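Local coordinates for probable outer membrane protein (Pseudomonas aeruginosa, PDB 3DWO) that probably carries long-chain fatty acids or other hydrophobic compounds across the outer membrane as a beta-barrel channel of the FadL family, at residues Ile54-Asn59 / Ser124-Asn129; Gly242-Tyr247 / Ala276-Arg281; Phe230-Lys235 / Ala286-Asp291. All coordinates share one frame; numbering follows the deposited sequence.

Contact 1 (Ile54-Asn59 / Ser124-Asn129); sequences IDIKYN and STWDPN. With C8E ((hydroxyethyloxy)tri(ethyloxy)octane), chain E.
Asp127 OD1 is gripped by two hydrogen bonds. One closes an Asx turn: the backbone N of Asn129 lies 3.0 Å from Asp127 OD1, with an N-H...O angle of 154°, and approaches from above the carboxylate plane. The other comes from Asn86 ND2. Aspartate suits the place because its short carboxylate can reach forward to the amide two residues on. The turn follows the end of strand 110-125, and Trp126, between the two, reaches across to strand 44-63. Its CG lies beside the backbone N, anti to the carbonyl carbon (chi1 -54°), which brings the six-membered end of the indole up to Ile56-Tyr58. Trp126 CH2 meets Ile56 CG2 at 3.8 Å, the two side chains crossing at about a right angle. Trp126 CZ3 touches Tyr58 CB at 3.6 Å, and the Tyr58 N sits in the indole plane at the ring's edge. With CG anti to its backbone N (chi1 178°), Tyr58 carries its phenol away from the indole, and its OH bonds to Asp61 O. Trp130 stacks on Trp126 and meets Tyr58 edge to face. Ile56 CD1 also approaches Ser124 CB, at 4.2 Å. Branched isoleucines extend the apolar side toward a bound detergent: Ile56 CD1 is 4.1 Å from C8E C19, and Ile54 CD1 is 3.6 Å from C8E O15. No hydrogen bond joins the segments, so their direct contact is apolar packing beside the detergent, while the buried Trp126 NE1 and Ser124 OG are satisfied by Pro371 O and Arg372 O.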
loop_
_atom_site.group_PDB
_atom_site.type_symbol
_atom_site.label_atom_id
_atom_site.label_comp_id
_atom_site.label_asym_id
_atom_site.label_seq_id
_atom_site.Cartn_x
_atom_site.Cartn_y
_atom_site.Cartn_z
ATOM N N ILE A 54 -6.407 -2.106 10.990
ATOM C CA ILE A 54 -7.295 -1.773 9.886
ATOM C C ILE A 54 -8.545 -2.642 9.867
ATOM O O ILE A 54 -8.469 -3.870 9.911
ATOM C CB ILE A 54 -6.561 -1.923 8.532
ATOM C CG1 ILE A 54 -5.222 -1.177 8.578
ATOM C CG2 ILE A 54 -7.430 -1.394 7.407
ATOM C CD1 ILE A 54 -5.327 0.302 8.925
ATOM N N ASP A 55 -9.696 -1.985 9.789
ATOM C CA ASP A 55 -10.985 -2.658 9.776
ATOM C C ASP A 55 -11.577 -2.552 8.378
ATOM O O ASP A 55 -11.680 -1.454 7.833
ATOM C CB ASP A 55 -11.919 -1.976 10.770
ATOM C CG ASP A 55 -13.092 -2.840 11.151
ATOM O OD1 ASP A 55 -12.911 -3.735 12.004
ATOM O OD2 ASP A 55 -14.190 -2.631 10.598
ATOM N N ILE A 56 -11.977 -3.683 7.803
ATOM C CA ILE A 56 -12.560 -3.694 6.460
ATOM C C ILE A 56 -13.804 -4.574 6.401
ATOM O O ILE A 56 -13.774 -5.732 6.826
ATOM C CB ILE A 56 -11.566 -4.250 5.409
ATOM C CG1 ILE A 56 -10.269 -3.449 5.420
ATOM C CG2 ILE A 56 -12.204 -4.205 4.029
ATOM C CD1 ILE A 56 -9.143 -4.099 4.613
ATOM N N LYS A 57 -14.888 -4.029 5.860
ATOM C CA LYS A 57 -16.133 -4.773 5.742
ATOM C C LYS A 57 -16.897 -4.447 4.460
ATOM O O LYS A 57 -16.741 -3.376 3.876
ATOM C CB LYS A 57 -17.045 -4.487 6.935
ATOM C CG LYS A 57 -16.566 -5.042 8.259
ATOM C CD LYS A 57 -17.574 -4.690 9.341
ATOM C CE LYS A 57 -17.070 -5.045 10.736
ATOM N NZ LYS A 57 -18.022 -4.549 11.776
ATOM N N TYR A 58 -17.742 -5.385 4.050
ATOM C CA TYR A 58 -18.555 -5.239 2.857
ATOM C C TYR A 58 -20.006 -5.442 3.230
ATOM O O TYR A 58 -20.328 -6.259 4.088
ATOM C CB TYR A 58 -18.162 -6.284 1.816
ATOM C CG TYR A 58 -18.988 -6.256 0.543
ATOM C CD1 TYR A 58 -20.059 -7.136 0.350
ATOM C CD2 TYR A 58 -18.678 -5.366 -0.485
ATOM C CE1 TYR A 58 -20.799 -7.130 -0.851
ATOM C CE2 TYR A 58 -19.411 -5.350 -1.677
ATOM C CZ TYR A 58 -20.464 -6.231 -1.855
ATOM O OH TYR A 58 -21.162 -6.199 -3.047
ATOM N N ASN A 59 -20.878 -4.689 2.579
ATOM C CA ASN A 59 -22.306 -4.805 2.800
ATOM C C ASN A 59 -22.889 -4.645 1.398
ATOM O O ASN A 59 -22.693 -3.617 0.758
ATOM C CB ASN A 59 -22.801 -3.687 3.723
ATOM C CG ASN A 59 -24.066 -4.066 4.468
ATOM O OD1 ASN A 59 -24.025 -4.813 5.452
ATOM N ND2 ASN A 59 -25.202 -3.564 3.995
ATOM N N SER A 124 -6.069 -7.820 2.810
ATOM C CA SER A 124 -7.499 -8.007 2.946
ATOM C C SER A 124 -7.742 -9.494 2.761
ATOM O O SER A 124 -7.267 -10.089 1.798
ATOM C CB SER A 124 -8.283 -7.169 1.908
ATOM O OG SER A 124 -7.918 -7.468 0.567
ATOM N N THR A 125 -8.458 -10.101 3.705
ATOM C CA THR A 125 -8.751 -11.524 3.636
ATOM C C THR A 125 -10.235 -11.768 3.878
ATOM O O THR A 125 -10.719 -11.659 5.004
ATOM C CB THR A 125 -7.914 -12.325 4.674
ATOM O OG1 THR A 125 -8.193 -11.856 6.000
ATOM C CG2 THR A 125 -6.431 -12.161 4.398
ATOM N N TRP A 126 -10.959 -12.092 2.814
ATOM C CA TRP A 126 -12.389 -12.343 2.921
ATOM C C TRP A 126 -12.627 -13.830 3.118
ATOM O O TRP A 126 -11.845 -14.659 2.646
ATOM C CB TRP A 126 -13.117 -11.886 1.655
ATOM C CG TRP A 126 -12.834 -10.460 1.278
ATOM C CD1 TRP A 126 -11.833 -10.001 0.462
ATOM C CD2 TRP A 126 -13.532 -9.301 1.750
ATOM N NE1 TRP A 126 -11.867 -8.623 0.400
ATOM C CE2 TRP A 126 -12.899 -8.170 1.183
ATOM C CE3 TRP A 126 -14.629 -9.108 2.602
ATOM C CZ2 TRP A 126 -13.329 -6.861 1.441
ATOM C CZ3 TRP A 126 -15.059 -7.801 2.861
ATOM C CH2 TRP A 126 -14.407 -6.695 2.281
ATOM N N ASP A 127 -13.703 -14.165 3.821
ATOM C CA ASP A 127 -14.041 -15.560 4.048
ATOM C C ASP A 127 -14.057 -16.218 2.666
ATOM O O ASP A 127 -14.681 -15.708 1.742
ATOM C CB ASP A 127 -15.411 -15.660 4.720
ATOM C CG ASP A 127 -15.812 -17.089 5.004
ATOM O OD1 ASP A 127 -16.298 -17.780 4.079
ATOM O OD2 ASP A 127 -15.623 -17.526 6.160
ATOM N N PRO A 128 -13.367 -17.356 2.511
ATOM C CA PRO A 128 -13.258 -18.118 1.258
ATOM C C PRO A 128 -14.547 -18.418 0.512
ATOM O O PRO A 128 -14.551 -18.517 -0.709
ATOM C CB PRO A 128 -12.546 -19.397 1.692
ATOM C CG PRO A 128 -11.704 -18.929 2.836
ATOM C CD PRO A 128 -12.670 -18.063 3.600
ATOM N N ASN A 129 -15.645 -18.572 1.239
ATOM C CA ASN A 129 -16.896 -18.878 0.579
ATOM C C ASN A 129 -17.865 -17.703 0.519
ATOM O O ASN A 129 -19.062 -17.902 0.313
ATOM C CB ASN A 129 -17.566 -20.075 1.256
ATOM C CG ASN A 129 -18.255 -20.982 0.262
ATOM O OD1 ASN A 129 -17.621 -21.489 -0.675
ATOM N ND2 ASN A 129 -19.559 -21.185 0.441
HETATM C C1 C8E E . 1.806 -6.698 6.089
HETATM C C2 C8E E . 0.694 -5.852 5.678
HETATM C C3 C8E E . 1.082 -4.512 5.250
HETATM C C4 C8E E . 0.890 -3.619 6.379
HETATM C C5 C8E E . 0.225 -2.388 5.903
HETATM C C6 C8E E . 0.424 -1.322 6.859
HETATM C C7 C8E E . -0.499 -0.338 6.333
HETATM C C8 C8E E . -1.234 0.246 7.462
HETATM O O9 C8E E . -1.902 1.488 7.496
HETATM C C10 C8E E . -1.179 2.682 7.276
HETATM C C11 C8E E . -2.207 3.766 7.377
HETATM O O12 C8E E . -3.277 3.552 6.436
HETATM C C13 C8E E . -4.482 4.333 6.677
HETATM C C14 C8E E . -5.943 3.904 6.331
HETATM O O15 C8E E . -6.678 2.681 6.621
HETATM C C16 C8E E . -6.508 1.713 5.564
HETATM C C17 C8E E . -7.557 1.801 4.444
HETATM O O18 C8E E . -8.608 0.830 4.272
HETATM C C19 C8E E . -8.213 -0.265 3.397
HETATM C C20 C8E E . -8.857 -0.528 1.988
HETATM O O21 C8E E . -8.107 -0.184 0.819
#

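Contact 2 (Gly242-Tyr247 / Ala276-Arg281); sequences GHYNLY and ASASAR. With SO4 (sulfate ion), chain B.
The phenol ring of Tyr244 has the backbone N of Ala276 over the centre of one face, 4.1 Å above the plane, while Ala278 CB and Leu246 CD1 lie in the plane at its edge. The ring comes under the partner strand because CG takes the crowded position between the backbone N and the carbonyl carbon. Tyr244 CE2 is then 3.8 Å from Ala276 CB, and Tyr244 CD2 is 4.0 Å from Ala278 CB; small alanines suit a ring so placed. Its OH receives the backbone N-H of Arg273. On the other side of the strands, the His243 imidazole has Ala276 O near its plane at the edge, and His243 ND1 approaches Ser277 CA at 3.6 Å.

These strands are antiparallel neighbours of the FadL-type barrel, yet the N-to-C directions of the two short segments differ by 118°, far from 180°, and only three residue pairs are bridged between them. His243 and Ser277 form the non-hydrogen-bonded pair, their CA atoms only 4.1 Å apart, with side chains that diverge. On either side of it stand hydrogen-bonded pairs, Gly242 with Ala278 and Tyr244 with Ala276. Gly242 N gives to Ala278 O at 2.9 Å and Gly242 O accepts from Ala278 N at 2.8 Å, from a backbone (phi 175°, psi -128°) open chiefly to glycine, which has no CB.

Beyond the pairing, Arg281 bends at chi3 and offers a guanidinium edge to a sulfate, probably from the crystallisation liquor: Arg281 NH1 donates to SO4 O3 at 2.7 Å, while NH2 forms a salt bridge with Asp283 OD1.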
loop_
_atom_site.group_PDB
_atom_site.type_symbol
_atom_site.label_atom_id
_atom_site.label_comp_id
_atom_site.label_asym_id
_atom_site.label_seq_id
_atom_site.Cartn_x
_atom_site.Cartn_y
_atom_site.Cartn_z
ATOM N N GLY A 242 7.226 -15.440 -9.566
ATOM C CA GLY A 242 6.921 -16.531 -8.662
ATOM C C GLY A 242 6.136 -17.634 -9.362
ATOM O O GLY A 242 6.539 -18.108 -10.426
ATOM N N HIS A 243 5.008 -18.026 -8.776
ATOM C CA HIS A 243 4.183 -19.102 -9.329
ATOM C C HIS A 243 2.708 -18.876 -9.046
ATOM O O HIS A 243 2.338 -17.999 -8.269
ATOM C CB HIS A 243 4.567 -20.443 -8.683
ATOM C CG HIS A 243 6.040 -20.709 -8.664
ATOM N ND1 HIS A 243 6.695 -21.353 -9.691
ATOM C CD2 HIS A 243 6.995 -20.364 -7.766
ATOM C CE1 HIS A 243 7.990 -21.391 -9.429
ATOM N NE2 HIS A 243 8.198 -20.798 -8.267
ATOM N N TYR A 244 1.871 -19.691 -9.680
ATOM C CA TYR A 244 0.432 -19.652 -9.451
ATOM C C TYR A 244 0.018 -21.111 -9.474
ATOM O O TYR A 244 0.649 -21.931 -10.135
ATOM C CB TYR A 244 -0.318 -18.863 -10.549
ATOM C CG TYR A 244 -0.602 -19.624 -11.834
ATOM C CD1 TYR A 244 -1.570 -20.632 -11.882
ATOM C CD2 TYR A 244 0.098 -19.332 -13.008
ATOM C CE1 TYR A 244 -1.832 -21.328 -13.069
ATOM C CE2 TYR A 244 -0.155 -20.023 -14.203
ATOM C CZ TYR A 244 -1.119 -21.015 -14.225
ATOM O OH TYR A 244 -1.371 -21.692 -15.398
ATOM N N ASN A 245 -1.025 -21.440 -8.728
ATOM C CA ASN A 245 -1.526 -22.797 -8.701
ATOM C C ASN A 245 -3.013 -22.693 -8.423
ATOM O O ASN A 245 -3.486 -21.683 -7.892
ATOM C CB ASN A 245 -0.812 -23.631 -7.624
ATOM C CG ASN A 245 -1.278 -23.314 -6.221
ATOM O OD1 ASN A 245 -2.358 -23.725 -5.807
ATOM N ND2 ASN A 245 -0.463 -22.581 -5.479
ATOM N N LEU A 246 -3.754 -23.717 -8.821
ATOM C CA LEU A 246 -5.184 -23.726 -8.608
ATOM C C LEU A 246 -5.495 -24.835 -7.626
ATOM O O LEU A 246 -5.109 -25.980 -7.844
ATOM C CB LEU A 246 -5.924 -23.993 -9.923
ATOM C CG LEU A 246 -5.810 -22.985 -11.068
ATOM C CD1 LEU A 246 -4.357 -22.734 -11.408
ATOM C CD2 LEU A 246 -6.534 -23.536 -12.282
ATOM N N TYR A 247 -6.170 -24.489 -6.537
ATOM C CA TYR A 247 -6.556 -25.487 -5.555
ATOM C C TYR A 247 -8.016 -25.812 -5.816
ATOM O O TYR A 247 -8.908 -25.104 -5.348
ATOM C CB TYR A 247 -6.386 -24.959 -4.127
ATOM C CG TYR A 247 -7.184 -25.753 -3.115
ATOM C CD1 TYR A 247 -7.193 -27.149 -3.145
ATOM C CD2 TYR A 247 -7.980 -25.112 -2.168
ATOM C CE1 TYR A 247 -7.984 -27.891 -2.262
ATOM C CE2 TYR A 247 -8.773 -25.842 -1.279
ATOM C CZ TYR A 247 -8.773 -27.232 -1.336
ATOM O OH TYR A 247 -9.590 -27.959 -0.498
ATOM N N ALA A 276 1.986 -23.267 -12.474
ATOM C CA ALA A 276 3.075 -22.888 -13.367
ATOM C C ALA A 276 3.785 -21.662 -12.816
ATOM O O ALA A 276 3.318 -21.049 -11.862
ATOM C CB ALA A 276 2.526 -22.590 -14.766
ATOM N N SER A 277 4.920 -21.311 -13.408
ATOM C CA SER A 277 5.663 -20.137 -12.964
ATOM C C SER A 277 4.839 -18.927 -13.412
ATOM O O SER A 277 3.965 -19.061 -14.271
ATOM C CB SER A 277 7.053 -20.120 -13.604
ATOM O OG SER A 277 6.949 -20.101 -15.012
ATOM N N ALA A 278 5.104 -17.753 -12.843
ATOM C CA ALA A 278 4.316 -16.576 -13.195
ATOM C C ALA A 278 4.999 -15.258 -12.868
ATOM O O ALA A 278 5.979 -15.216 -12.131
ATOM C CB ALA A 278 2.979 -16.641 -12.468
ATOM N N SER A 279 4.456 -14.177 -13.414
ATOM C CA SER A 279 4.982 -12.840 -13.156
ATOM C C SER A 279 3.839 -11.829 -13.205
ATOM O O SER A 279 2.760 -12.120 -13.721
ATOM C CB SER A 279 6.047 -12.460 -14.191
ATOM O OG SER A 279 5.467 -12.272 -15.469
ATOM N N ALA A 280 4.087 -10.643 -12.661
ATOM C CA ALA A 280 3.105 -9.580 -12.646
ATOM C C ALA A 280 3.815 -8.286 -12.277
ATOM O O ALA A 280 4.458 -8.209 -11.229
ATOM C CB ALA A 280 2.002 -9.892 -11.625
ATOM N N ARG A 281 3.722 -7.279 -13.142
ATOM C CA ARG A 281 4.353 -5.994 -12.859
ATOM C C ARG A 281 3.546 -5.279 -11.787
ATOM O O ARG A 281 2.317 -5.338 -11.784
ATOM C CB ARG A 281 4.391 -5.090 -14.098
ATOM C CG ARG A 281 5.290 -5.560 -15.223
ATOM C CD ARG A 281 5.759 -4.366 -16.050
ATOM N NE ARG A 281 6.744 -3.581 -15.314
ATOM C CZ ARG A 281 8.050 -3.825 -15.330
ATOM N NH1 ARG A 281 8.531 -4.828 -16.060
ATOM N NH2 ARG A 281 8.876 -3.085 -14.599
HETATM S S SO4 B . 6.216 -6.995 -18.626
HETATM O O1 SO4 B . 6.456 -6.870 -20.077
HETATM O O2 SO4 B . 5.029 -6.197 -18.262
HETATM O O3 SO4 B . 7.400 -6.493 -17.904
HETATM O O4 SO4 B . 5.978 -8.408 -18.272
#

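Contact 3 (Phe230-Lys235 / Ala286-Asp291); sequences FAYHAK and AYASLD
Phe230, within strand 226-248, pairs antiparallel with Leu290 in the wall of the FadL-type beta barrel. Its CG is anti to the backbone N, and the ring lies on the surface, with Leu290 CD2 in the ring plane 3.9 Å from Phe230 CD1; such bulky apolar groups, with a detergent close to Phe230, are consistent with a lipid-facing side. Ala231 exchanges both backbone bonds with Ser289, Ala231 N giving to Ser289 O at 3.0 Å, and its small CB packs against Asn33 on the other face. Tyr232 returns to the side of Phe230: Ala288 CB sits at its ring edge, 3.9 Å from Tyr232 CD1, and the phenol OH runs on to Ala286 CB. His233, on the face of Ala231, donates its backbone N almost straight (175°) to Tyr287 O. Its imidazole lies nearly parallel to the Tyr287 ring, planes at 4°, but slid along it. The slide sets His233 CB over the Tyr287 face as a CH-pi contact, 3.7 Å from the centroid, and Tyr287 OH over the imidazole centre, 3.4 Å above its plane, a fit that needs two flat groups. Phe215 stacks on the imidazole and Phe31 meets it edge to face. Past the strand, Lys235 turns its amine away, and its backbone N packs on the facing segment: Lys235 N is 3.3 Å from Ala286 CB.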
loop_
_atom_site.group_PDB
_atom_site.type_symbol
_atom_site.label_atom_id
_atom_site.label_comp_id
_atom_site.label_asym_id
_atom_site.label_seq_id
_atom_site.Cartn_x
_atom_site.Cartn_y
_atom_site.Cartn_z
ATOM N N PHE A 230 11.505 20.279 -1.433
ATOM C CA PHE A 230 10.923 19.592 -2.563
ATOM C C PHE A 230 11.617 18.244 -2.647
ATOM O O PHE A 230 12.849 18.170 -2.678
ATOM C CB PHE A 230 11.153 20.353 -3.863
ATOM C CG PHE A 230 10.541 19.684 -5.052
ATOM C CD1 PHE A 230 9.166 19.718 -5.247
ATOM C CD2 PHE A 230 11.329 18.962 -5.941
ATOM C CE1 PHE A 230 8.580 19.039 -6.312
ATOM C CE2 PHE A 230 10.754 18.277 -7.008
ATOM C CZ PHE A 230 9.378 18.315 -7.194
ATOM N N ALA A 231 10.827 17.180 -2.676
ATOM C CA ALA A 231 11.384 15.841 -2.747
ATOM C C ALA A 231 10.728 15.058 -3.867
ATOM O O ALA A 231 9.520 15.159 -4.092
ATOM C CB ALA A 231 11.186 15.119 -1.414
ATOM N N TYR A 232 11.532 14.279 -4.577
ATOM C CA TYR A 232 11.008 13.469 -5.656
ATOM C C TYR A 232 11.502 12.035 -5.560
ATOM O O TYR A 232 12.706 11.783 -5.437
ATOM C CB TYR A 232 11.410 14.042 -7.012
ATOM C CG TYR A 232 10.828 13.259 -8.165
ATOM C CD1 TYR A 232 9.482 13.385 -8.505
ATOM C CD2 TYR A 232 11.609 12.359 -8.889
ATOM C CE1 TYR A 232 8.926 12.632 -9.542
ATOM C CE2 TYR A 232 11.063 11.601 -9.926
ATOM C CZ TYR A 232 9.721 11.746 -10.242
ATOM O OH TYR A 232 9.173 11.004 -11.261
ATOM N N HIS A 233 10.559 11.100 -5.602
ATOM C CA HIS A 233 10.866 9.676 -5.563
ATOM C C HIS A 233 10.407 9.114 -6.898
ATOM O O HIS A 233 9.218 9.138 -7.217
ATOM C CB HIS A 233 10.135 8.990 -4.403
ATOM C CG HIS A 233 10.749 9.261 -3.065
ATOM N ND1 HIS A 233 10.700 10.499 -2.459
ATOM C CD2 HIS A 233 11.464 8.466 -2.234
ATOM C CE1 HIS A 233 11.358 10.455 -1.314
ATOM N NE2 HIS A 233 11.833 9.232 -1.155
ATOM N N ALA A 234 11.358 8.632 -7.689
ATOM C CA ALA A 234 11.037 8.098 -9.000
ATOM C C ALA A 234 10.308 6.767 -8.891
ATOM O O ALA A 234 10.429 6.062 -7.891
ATOM C CB ALA A 234 12.320 7.936 -9.831
ATOM N N LYS A 235 9.541 6.437 -9.923
ATOM C CA LYS A 235 8.817 5.175 -9.956
ATOM C C LYS A 235 9.840 4.051 -9.921
ATOM O O LYS A 235 10.915 4.163 -10.516
ATOM C CB LYS A 235 7.987 5.062 -11.236
ATOM C CG LYS A 235 7.326 3.707 -11.412
ATOM C CD LYS A 235 6.311 3.735 -12.530
ATOM C CE LYS A 235 6.969 3.991 -13.868
ATOM N NZ LYS A 235 5.942 4.187 -14.919
ATOM N N ALA A 286 5.714 6.782 -8.631
ATOM C CA ALA A 286 6.561 7.935 -8.379
ATOM C C ALA A 286 5.717 8.947 -7.624
ATOM O O ALA A 286 4.494 8.948 -7.737
ATOM C CB ALA A 286 7.030 8.543 -9.701
ATOM N N TYR A 287 6.365 9.793 -6.835
ATOM C CA TYR A 287 5.642 10.822 -6.116
ATOM C C TYR A 287 6.564 11.972 -5.758
ATOM O O TYR A 287 7.778 11.804 -5.675
ATOM C CB TYR A 287 4.979 10.261 -4.852
ATOM C CG TYR A 287 5.923 9.701 -3.815
ATOM C CD1 TYR A 287 6.341 8.372 -3.871
ATOM C CD2 TYR A 287 6.356 10.487 -2.748
ATOM C CE1 TYR A 287 7.160 7.835 -2.884
ATOM C CE2 TYR A 287 7.177 9.964 -1.757
ATOM C CZ TYR A 287 7.573 8.633 -1.828
ATOM O OH TYR A 287 8.362 8.098 -0.832
ATOM N N ALA A 288 5.973 13.143 -5.562
ATOM C CA ALA A 288 6.719 14.343 -5.218
ATOM C C ALA A 288 6.002 15.036 -4.075
ATOM O O ALA A 288 4.773 15.046 -4.023
ATOM C CB ALA A 288 6.799 15.272 -6.430
ATOM N N SER A 289 6.765 15.614 -3.159
ATOM C CA SER A 289 6.163 16.306 -2.030
ATOM C C SER A 289 6.804 17.662 -1.781
ATOM O O SER A 289 8.018 17.829 -1.905
ATOM C CB SER A 289 6.254 15.441 -0.768
ATOM O OG SER A 289 7.576 14.975 -0.563
ATOM N N LEU A 290 5.964 18.632 -1.446
ATOM C CA LEU A 290 6.414 19.984 -1.162
ATOM C C LEU A 290 6.186 20.186 0.336
ATOM O O LEU A 290 5.064 20.042 0.813
ATOM C CB LEU A 290 5.583 20.984 -1.974
ATOM C CG LEU A 290 6.122 22.400 -2.213
ATOM C CD1 LEU A 290 6.317 23.122 -0.884
ATOM C CD2 LEU A 290 7.434 22.321 -2.980
ATOM N N ASP A 291 7.247 20.498 1.077
ATOM C CA ASP A 291 7.128 20.704 2.518
ATOM C C ASP A 291 7.541 22.103 2.970
ATOM O O ASP A 291 8.472 22.705 2.428
ATOM C CB ASP A 291 7.960 19.666 3.268
ATOM C CG ASP A 291 7.584 18.246 2.904
ATOM O OD1 ASP A 291 6.405 17.873 3.091
ATOM O OD2 ASP A 291 8.467 17.501 2.430
#

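How the contacts relate
Contacts 2 and 3 share strand 226-248, which pairs with strand 275-281 at 242-247 and with strand 287-295 at 230-235; the two partner strands follow each other in the chain. Their centres are 33 Å apart, although the nearest atoms come within about 7 Å. Contact 1 lies elsewhere, between strand 44-63 and the end of strand 110-125 with the loop after it, its centre 23 Å from that of contact 2 and 33 Å from that of contact 3, which lies on the opposite side of the chain's centre. Contacts 1 and 2 touch nowhere, the nearest atoms being about 8 Å apart. Detergent lies near all three: against Ile54 and Ile56 in contact 1, touching Ala280 in contact 2, and close to the Phe230 side chain in contact 3.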